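PDB 5OET: glutathione synthetase-like effector 30 (Gpa-GSS30-apo) from Globodera pallida, which is an effector of a plant-parasitic nematode derived from glutathione synthetase, the ATP-dependent ligase that joins gamma-glutamylcysteine to glycine, and has probably taken on a new role. Local coordinates for residues 43-46 / 47-51; 55-58 / 59-63; 121-124 / 125-128; 341-344 / 345-349. All coordinates share one frame; numbering follows the deposited sequence.

Interaction 1: 43-46 / 47-51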
# COMPACT_ATOMS: atom_id res chain seq x y z
N ASP A 43 -13.72 -13.78 21.08
CA ASP A 43 -14.12 -12.51 21.68
C ASP A 43 -14.52 -11.58 20.53
O ASP A 43 -13.70 -11.33 19.66
CB ASP A 43 -12.97 -11.92 22.52
CG ASP A 43 -13.43 -10.76 23.38
OD1 ASP A 43 -14.14 -9.87 22.87
OD2 ASP A 43 -13.09 -10.74 24.59
N PRO A 44 -15.78 -11.08 20.51
CA PRO A 44 -16.18 -10.20 19.39
C PRO A 44 -15.40 -8.88 19.36
O PRO A 44 -15.02 -8.43 18.28
CB PRO A 44 -17.68 -9.94 19.61
CG PRO A 44 -18.10 -10.86 20.69
CD PRO A 44 -16.89 -11.29 21.47
N GLN A 45 -15.17 -8.29 20.53
CA GLN A 45 -14.39 -7.05 20.67
C GLN A 45 -12.97 -7.22 20.13
O GLN A 45 -12.47 -6.35 19.41
CB GLN A 45 -14.37 -6.58 22.15
CG GLN A 45 -13.72 -5.24 22.45
CD GLN A 45 -14.08 -4.16 21.44
OE1 GLN A 45 -13.22 -3.77 20.66
NE2 GLN A 45 -15.34 -3.69 21.43
N ILE A 46 -12.33 -8.34 20.42
CA ILE A 46 -11.02 -8.63 19.85
C ILE A 46 -11.09 -8.88 18.33
O ILE A 46 -10.26 -8.36 17.58
CB ILE A 46 -10.33 -9.81 20.56
CG1 ILE A 46 -10.10 -9.47 22.05
CG2 ILE A 46 -9.00 -10.16 19.89
CD1 ILE A 46 -9.26 -8.22 22.31
N LEU A 47 -12.07 -9.66 17.88
CA LEU A 47 -12.25 -9.87 16.43
C LEU A 47 -12.50 -8.56 15.69
O LEU A 47 -11.97 -8.37 14.59
CB LEU A 47 -13.39 -10.85 16.13
CG LEU A 47 -13.07 -12.31 16.47
CD1 LEU A 47 -14.32 -13.18 16.42
CD2 LEU A 47 -12.00 -12.85 15.55
N LEU A 48 -13.31 -7.68 16.28
CA LEU A 48 -13.53 -6.36 15.72
C LEU A 48 -12.20 -5.61 15.61
O LEU A 48 -11.88 -5.07 14.55
CB LEU A 48 -14.53 -5.56 16.54
CG LEU A 48 -14.62 -4.07 16.14
CD1 LEU A 48 -15.05 -3.90 14.69
CD2 LEU A 48 -15.49 -3.30 17.10
N GLU A 49 -11.42 -5.59 16.69
CA GLU A 49 -10.12 -4.89 16.68
C GLU A 49 -9.15 -5.48 15.67
O GLU A 49 -8.39 -4.75 15.07
CB GLU A 49 -9.49 -4.82 18.07
CG GLU A 49 -10.23 -3.84 18.97
CD GLU A 49 -9.68 -3.77 20.41
OE1 GLU A 49 -10.45 -3.98 21.38
OE2 GLU A 49 -8.46 -3.46 20.59
N GLN A 50 -9.20 -6.79 15.47
CA GLN A 50 -8.36 -7.41 14.45
C GLN A 50 -8.85 -7.14 13.03
O GLN A 50 -8.05 -7.09 12.10
CB GLN A 50 -8.26 -8.91 14.70
CG GLN A 50 -7.47 -9.27 15.95
CD GLN A 50 -7.44 -10.75 16.27
OE1 GLN A 50 -6.73 -11.17 17.16
NE2 GLN A 50 -8.23 -11.55 15.55
N SER A 51 -10.17 -7.00 12.87
CA SER A 51 -10.73 -6.55 11.59
C SER A 51 -10.19 -5.21 11.16
O SER A 51 -9.80 -5.05 10.01
CB SER A 51 -12.25 -6.40 11.68
OG SER A 51 -12.83 -7.66 11.49
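The side-chain amide of Gln45 and the carboxylate of Glu49 meet one turn apart, their planes inclined by 50°, so neither lies flat on the other. They belong to the N-capped first turns of helix 44-59. CG of Gln45 comes 3.7 Å from OE1 of Glu49. That carboxylate is held mainly from across the dimer: OE2 pairs with Arg280 and OE1 with Arg290, both of the second subunit. These intersubunit bridges, one on each oxygen, probably favour the ionised form and limit its rotation.

At the start of the helix, Asp43 is the N-cap residue. Its OD1 takes two weak bonds, from Gln45 N at 3.0 Å and from Ile46 N at 3.4 Å; the second is the straighter, at 159°. CG of Asp43 is anti to the backbone N (chi1 -168°), which swings the carboxylate over these first amides. Backbone bonds then run in the regular i to i+4 pattern, beginning with Leu47 N to Asp43 O at 2.9 Å.

Leu47 turns inward, onto Leu91 and His457 of the same chain, while its CG rests 3.4 Å from Asp43 O. On another side of the helix the extended chain of Gln50 crosses Ile46 at a slant, where OE1 of Gln50 lies 3.7 Å from CG2 of Ile46.

Interaction 2: 55-58 / 59-63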
# COMPACT_ATOMS: atom_id res chain seq x y z
N LYS A 55 -7.82 -4.54 7.95
CA LYS A 55 -8.25 -3.53 6.99
C LYS A 55 -7.22 -2.39 6.88
O LYS A 55 -6.87 -2.01 5.78
CB LYS A 55 -9.68 -3.03 7.33
CG LYS A 55 -9.91 -1.53 7.31
CD LYS A 55 -10.92 -1.08 8.35
CE LYS A 55 -10.41 0.09 9.19
NZ LYS A 55 -10.15 1.33 8.42
N ASP A 56 -6.72 -1.87 7.99
CA ASP A 56 -5.70 -0.82 7.93
C ASP A 56 -4.36 -1.26 7.37
O ASP A 56 -3.66 -0.46 6.80
CB ASP A 56 -5.50 -0.16 9.29
CG ASP A 56 -6.67 0.76 9.67
OD1 ASP A 56 -7.46 1.09 8.76
OD2 ASP A 56 -6.79 1.14 10.87
N TRP A 57 -4.01 -2.53 7.52
CA TRP A 57 -2.85 -3.09 6.83
C TRP A 57 -3.06 -3.13 5.30
O TRP A 57 -2.14 -2.81 4.54
CB TRP A 57 -2.52 -4.48 7.34
CG TRP A 57 -1.18 -4.96 6.96
CD1 TRP A 57 -0.05 -4.92 7.71
CD2 TRP A 57 -0.82 -5.59 5.74
NE1 TRP A 57 1.01 -5.45 7.03
CE2 TRP A 57 0.57 -5.88 5.81
CE3 TRP A 57 -1.52 -5.93 4.58
CZ2 TRP A 57 1.25 -6.51 4.79
CZ3 TRP A 57 -0.84 -6.52 3.55
CH2 TRP A 57 0.53 -6.81 3.66
N ALA A 58 -4.26 -3.52 4.87
CA ALA A 58 -4.65 -3.50 3.45
C ALA A 58 -4.56 -2.12 2.83
O ALA A 58 -3.97 -1.96 1.76
CB ALA A 58 -6.08 -4.03 3.31
N LEU A 59 -5.10 -1.12 3.51
CA LEU A 59 -5.01 0.29 3.08
C LEU A 59 -3.58 0.83 3.03
O LEU A 59 -3.29 1.79 2.32
CB LEU A 59 -5.86 1.18 3.99
CG LEU A 59 -7.36 0.92 3.94
CD1 LEU A 59 -8.07 1.71 5.03
CD2 LEU A 59 -7.93 1.26 2.58
N SER A 60 -2.68 0.21 3.79
CA SER A 60 -1.27 0.58 3.81
C SER A 60 -0.40 -0.19 2.81
O SER A 60 0.80 0.08 2.70
CB SER A 60 -0.75 0.39 5.23
OG SER A 60 -1.52 1.20 6.13
N ASN A 61 -0.97 -1.15 2.08
CA ASN A 61 -0.17 -2.05 1.25
C ASN A 61 -0.81 -2.41 -0.08
O ASN A 61 -0.56 -3.48 -0.61
CB ASN A 61 0.12 -3.29 2.06
CG ASN A 61 1.14 -3.01 3.10
OD1 ASN A 61 2.30 -2.83 2.76
ND2 ASN A 61 0.73 -2.89 4.35
N GLY A 62 -1.61 -1.49 -0.63
CA GLY A 62 -2.10 -1.62 -1.98
C GLY A 62 -3.25 -2.59 -2.24
O GLY A 62 -3.60 -2.84 -3.40
N LEU A 63 -3.86 -3.11 -1.17
CA LEU A 63 -5.02 -4.00 -1.31
C LEU A 63 -6.25 -3.13 -1.43
O LEU A 63 -7.10 -3.10 -0.55
CB LEU A 63 -5.11 -4.97 -0.14
CG LEU A 63 -3.99 -6.02 -0.13
CD1 LEU A 63 -4.10 -6.86 1.13
CD2 LEU A 63 -4.01 -6.87 -1.40
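The chain leaves helix 44-59 through a C-terminal capping turn in which Ala58 O accepts from two amides, Asn61 N at 3.1 Å and, five residues on, Leu63 N at the same length, reaching it from opposite faces of the carbonyl plane. The longer link is a six-to-one bond, as in a Schellman motif, though the inner bond from Gly62 N to Leu59 O is missing, and Gly62 provides the left-handed backbone conformation of the turn (phi 77°).

Asn61 lies over the indole of Trp57. Its ND2 sits 3.3 Å above the ring plane, over the centre, with the amide tilted only 27° from the indole, and its CB makes a CH-pi contact with the six-membered ring. The same ND2 donates to Trp57 O at 2.9 Å, with that oxygen close to the amide plane. One residue thus supplies both the backbone acceptor and the flat surface that hold the amide. Asn61 CG stands beside the backbone N (chi1 -74°), which brings the amide back over the ring.

At the ring edge Leu63 CD1 comes 4.1 Å from Trp57 CZ3, and His267 of the second subunit meets the indole edge-to-face. Lys55 NZ is bridged to Asp56 OD1, whereas Asp56 OD2 pairs with Arg263 of the second subunit. The backbone of Asp56 is used too: its O receives Ser60 OG at 2.8 Å, nearly along the C=O axis.

Interaction 3: 121-124 / 125-128; sequences DYEF and LKEA
Asp121 opens the short helix 122-127, and its backbone O receives Leu125 N at 3.2 Å. It is also the N-cap: its OD1 takes a weak 3.3 Å bond from Phe124 N.

Tyr122 follows, and Lys126 lies over one face of its ring. Lys126 CD stands 3.6 Å above the plane, offset toward the rim, in a CH-pi contact. The tyrosine ring swings away from its own backbone N (chi1 -170°) and so comes beside the residue one turn ahead, while its OH bonds to Asp149.

Glu123 reaches the far end of the same lysine, with its OE1 3.2 Å from Lys126 NZ in a salt bridge that meets the oxygen nearly along its C-O axis. Lys126 therefore has its methylene stem against an aromatic face and its ammonium on a carboxylate, its chain being bent at chi3 and chi4.

Phe124 sets its CD2 4.2 Å from Leu125 CD2, the two side chains crossing at about a right angle, and meets Phe364 edge-to-face.

With the i to i+3 pair of Glu123 and Lys126 on the outer side, Tyr122 bordering the core beside Leu125, and Ala128 turned into the protein, this is an N-capped amphipathic helix.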
# COMPACT_ATOMS: atom_id res chain seq x y z
N ASP A 121 -3.30 -24.90 -32.91
CA ASP A 121 -4.00 -25.78 -33.87
C ASP A 121 -5.38 -25.19 -34.17
O ASP A 121 -6.39 -25.68 -33.66
CB ASP A 121 -4.10 -27.21 -33.30
CG ASP A 121 -4.56 -28.25 -34.35
OD1 ASP A 121 -4.96 -27.88 -35.48
OD2 ASP A 121 -4.51 -29.47 -34.03
N TYR A 122 -5.40 -24.14 -34.99
CA TYR A 122 -6.62 -23.41 -35.34
C TYR A 122 -7.74 -24.30 -35.92
O TYR A 122 -8.91 -24.15 -35.57
CB TYR A 122 -6.33 -22.27 -36.33
CG TYR A 122 -7.48 -21.31 -36.58
CD1 TYR A 122 -8.29 -20.85 -35.53
CD2 TYR A 122 -7.75 -20.82 -37.85
CE1 TYR A 122 -9.33 -19.96 -35.74
CE2 TYR A 122 -8.79 -19.91 -38.07
CZ TYR A 122 -9.58 -19.49 -37.00
OH TYR A 122 -10.61 -18.60 -37.17
N GLU A 123 -7.37 -25.22 -36.81
CA GLU A 123 -8.37 -26.15 -37.32
C GLU A 123 -9.01 -27.02 -36.20
O GLU A 123 -10.20 -27.28 -36.27
CB GLU A 123 -7.86 -26.93 -38.54
CG GLU A 123 -8.43 -26.40 -39.87
CD GLU A 123 -9.92 -26.77 -40.05
OE1 GLU A 123 -10.78 -25.86 -40.01
OE2 GLU A 123 -10.23 -27.98 -40.21
N PHE A 124 -8.25 -27.40 -35.16
CA PHE A 124 -8.83 -28.14 -34.05
C PHE A 124 -9.88 -27.32 -33.30
O PHE A 124 -10.98 -27.81 -33.02
CB PHE A 124 -7.77 -28.64 -33.05
CG PHE A 124 -8.37 -29.31 -31.85
CD1 PHE A 124 -8.99 -30.55 -31.97
CD2 PHE A 124 -8.36 -28.68 -30.61
CE1 PHE A 124 -9.57 -31.17 -30.86
CE2 PHE A 124 -8.93 -29.29 -29.50
CZ PHE A 124 -9.53 -30.54 -29.62
N LEU A 125 -9.51 -26.08 -32.99
CA LEU A 125 -10.41 -25.16 -32.28
C LEU A 125 -11.68 -24.93 -33.08
O LEU A 125 -12.77 -25.05 -32.53
CB LEU A 125 -9.71 -23.82 -32.00
CG LEU A 125 -8.50 -23.80 -31.05
CD1 LEU A 125 -8.13 -22.37 -30.68
CD2 LEU A 125 -8.78 -24.59 -29.80
N LYS A 126 -11.55 -24.63 -34.38
CA LYS A 126 -12.70 -24.49 -35.28
C LYS A 126 -13.57 -25.74 -35.28
O LYS A 126 -14.79 -25.64 -35.20
CB LYS A 126 -12.27 -24.15 -36.72
CG LYS A 126 -11.98 -22.67 -36.96
CD LYS A 126 -11.55 -22.36 -38.40
CE LYS A 126 -12.71 -22.24 -39.38
NZ LYS A 126 -12.87 -23.40 -40.31
N GLU A 127 -12.95 -26.92 -35.34
CA GLU A 127 -13.71 -28.18 -35.35
C GLU A 127 -14.51 -28.38 -34.06
O GLU A 127 -15.59 -28.93 -34.10
CB GLU A 127 -12.82 -29.40 -35.65
CG GLU A 127 -13.53 -30.44 -36.51
CD GLU A 127 -14.47 -31.37 -35.74
OE1 GLU A 127 -14.29 -31.54 -34.50
OE2 GLU A 127 -15.38 -31.98 -36.38
N ALA A 128 -14.00 -27.87 -32.93
CA ALA A 128 -14.69 -27.96 -31.64
C ALA A 128 -15.89 -26.99 -31.45
O ALA A 128 -16.54 -27.07 -30.41
CB ALA A 128 -13.68 -27.79 -30.52

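Interaction 4: 341-344 / 345-349; sequences YIFA and LSHTK
Leu345, Ala344 and Phe343 have the most surface covered here, where the single turn 342-345 gives way to a type I beta turn running from Leu345 to Thr348. Leu345 is gripped only lightly through its backbone, by a weak 3.2 Å bond from its N to Ile342 O, and its CD2 lies 4.3 Å from Ile342 CD1. Beyond Ile342, it packs on Ile141 and Leu144 of helix 141-150.

Ala344 contributes mostly backbone: its O lies 3.7 Å from CG2 of Thr348, the residue that caps helix 349-354 by accepting from Met351 N.

Phe343 supplies the polar link: its carbonyl O accepts from His347 ND1 at 2.8 Å, bent to 130° and 31° out of the imidazole plane. The two side chains run side by side in the same direction, and His347 CE1 meets the edge of the phenyl at CD2, 4.2 Å away. With chi1 -72°, His347 swings back toward that carbonyl. Ser346 OG is hydrogen-bonded both to His347 ND1 and to Ser119 of helix 98-119.

Donation to Phe343 O implies a proton on ND1, and the imidazole thereby ties the turn to the carbonyl of the short helix.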
# COMPACT_ATOMS: atom_id res chain seq x y z
N TYR A 341 -5.30 -13.22 -29.64
CA TYR A 341 -6.74 -13.47 -29.62
C TYR A 341 -7.15 -14.92 -29.77
O TYR A 341 -8.14 -15.34 -29.18
CB TYR A 341 -7.49 -12.58 -30.63
CG TYR A 341 -8.20 -11.45 -29.96
CD1 TYR A 341 -9.39 -11.67 -29.29
CD2 TYR A 341 -7.65 -10.15 -29.95
CE1 TYR A 341 -10.05 -10.63 -28.64
CE2 TYR A 341 -8.31 -9.10 -29.31
CZ TYR A 341 -9.51 -9.35 -28.65
OH TYR A 341 -10.19 -8.35 -28.00
N ILE A 342 -6.38 -15.70 -30.53
CA ILE A 342 -6.62 -17.16 -30.70
C ILE A 342 -6.86 -17.89 -29.38
O ILE A 342 -7.63 -18.86 -29.33
CB ILE A 342 -5.48 -17.84 -31.50
CG1 ILE A 342 -5.81 -19.29 -31.84
CG2 ILE A 342 -4.15 -17.82 -30.75
CD1 ILE A 342 -7.03 -19.45 -32.72
N PHE A 343 -6.23 -17.41 -28.30
CA PHE A 343 -6.37 -18.05 -26.99
C PHE A 343 -7.74 -17.86 -26.38
O PHE A 343 -8.17 -18.70 -25.59
CB PHE A 343 -5.30 -17.55 -26.03
CG PHE A 343 -3.96 -18.16 -26.26
CD1 PHE A 343 -3.20 -17.79 -27.34
CD2 PHE A 343 -3.47 -19.11 -25.41
CE1 PHE A 343 -1.96 -18.35 -27.57
CE2 PHE A 343 -2.23 -19.67 -25.63
CZ PHE A 343 -1.48 -19.30 -26.72
N ALA A 344 -8.42 -16.77 -26.74
CA ALA A 344 -9.82 -16.58 -26.33
C ALA A 344 -10.74 -17.68 -26.87
O ALA A 344 -11.69 -18.06 -26.19
CB ALA A 344 -10.33 -15.22 -26.78
N LEU A 345 -10.45 -18.18 -28.07
CA LEU A 345 -11.17 -19.31 -28.65
C LEU A 345 -10.87 -20.64 -27.90
O LEU A 345 -11.76 -21.47 -27.69
CB LEU A 345 -10.85 -19.43 -30.15
CG LEU A 345 -11.71 -20.35 -31.01
CD1 LEU A 345 -13.18 -19.97 -30.98
CD2 LEU A 345 -11.20 -20.34 -32.45
N SER A 346 -9.62 -20.84 -27.47
CA SER A 346 -9.26 -22.06 -26.74
C SER A 346 -9.65 -22.03 -25.25
O SER A 346 -9.40 -23.00 -24.55
CB SER A 346 -7.76 -22.35 -26.88
OG SER A 346 -6.97 -21.59 -25.98
N HIS A 347 -10.24 -20.94 -24.77
CA HIS A 347 -10.67 -20.87 -23.36
C HIS A 347 -12.17 -20.65 -23.20
O HIS A 347 -12.65 -20.32 -22.12
CB HIS A 347 -9.87 -19.78 -22.64
CG HIS A 347 -8.45 -20.15 -22.39
ND1 HIS A 347 -7.55 -20.39 -23.41
CD2 HIS A 347 -7.77 -20.33 -21.24
CE1 HIS A 347 -6.38 -20.70 -22.89
NE2 HIS A 347 -6.49 -20.68 -21.57
N THR A 348 -12.93 -20.86 -24.26
CA THR A 348 -14.36 -20.92 -24.09
C THR A 348 -14.68 -22.08 -23.17
O THR A 348 -13.88 -23.01 -23.01
CB THR A 348 -15.13 -21.11 -25.42
OG1 THR A 348 -14.80 -22.38 -26.02
CG2 THR A 348 -14.83 -19.97 -26.40
N LYS A 349 -15.85 -22.03 -22.57
CA LYS A 349 -16.31 -23.10 -21.71
C LYS A 349 -16.73 -24.29 -22.55
O LYS A 349 -16.72 -25.41 -22.07
CB LYS A 349 -17.47 -22.63 -20.83
CG LYS A 349 -17.44 -23.13 -19.40
CD LYS A 349 -18.09 -22.09 -18.50
CE LYS A 349 -17.21 -20.85 -18.32
NZ LYS A 349 -18.05 -19.63 -18.41

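Overall arrangement
Interactions 1 and 2 share helix 44-59, one at its start and the other at its end, about 18 Å apart between centres, and both reach the second subunit. The first is a surface contact held by backbone bonds and intersubunit charges; the second is buried, with an amide-on-indole contact. Interactions 3 and 4 lie on the opposite side of the chain's centre, touch no other chain, and are partly buried. They pack directly: Ile342 CD1 comes 3.4 Å from Tyr122 CD1, and Leu345 CD2 lies 3.8 Å from Leu125 CB. Regular helical bonding supports 121-128, whereas 341-349 has only weak backbone bonds across its segments and one imidazole bond to a carbonyl; 55-63 has two such side-chain bonds.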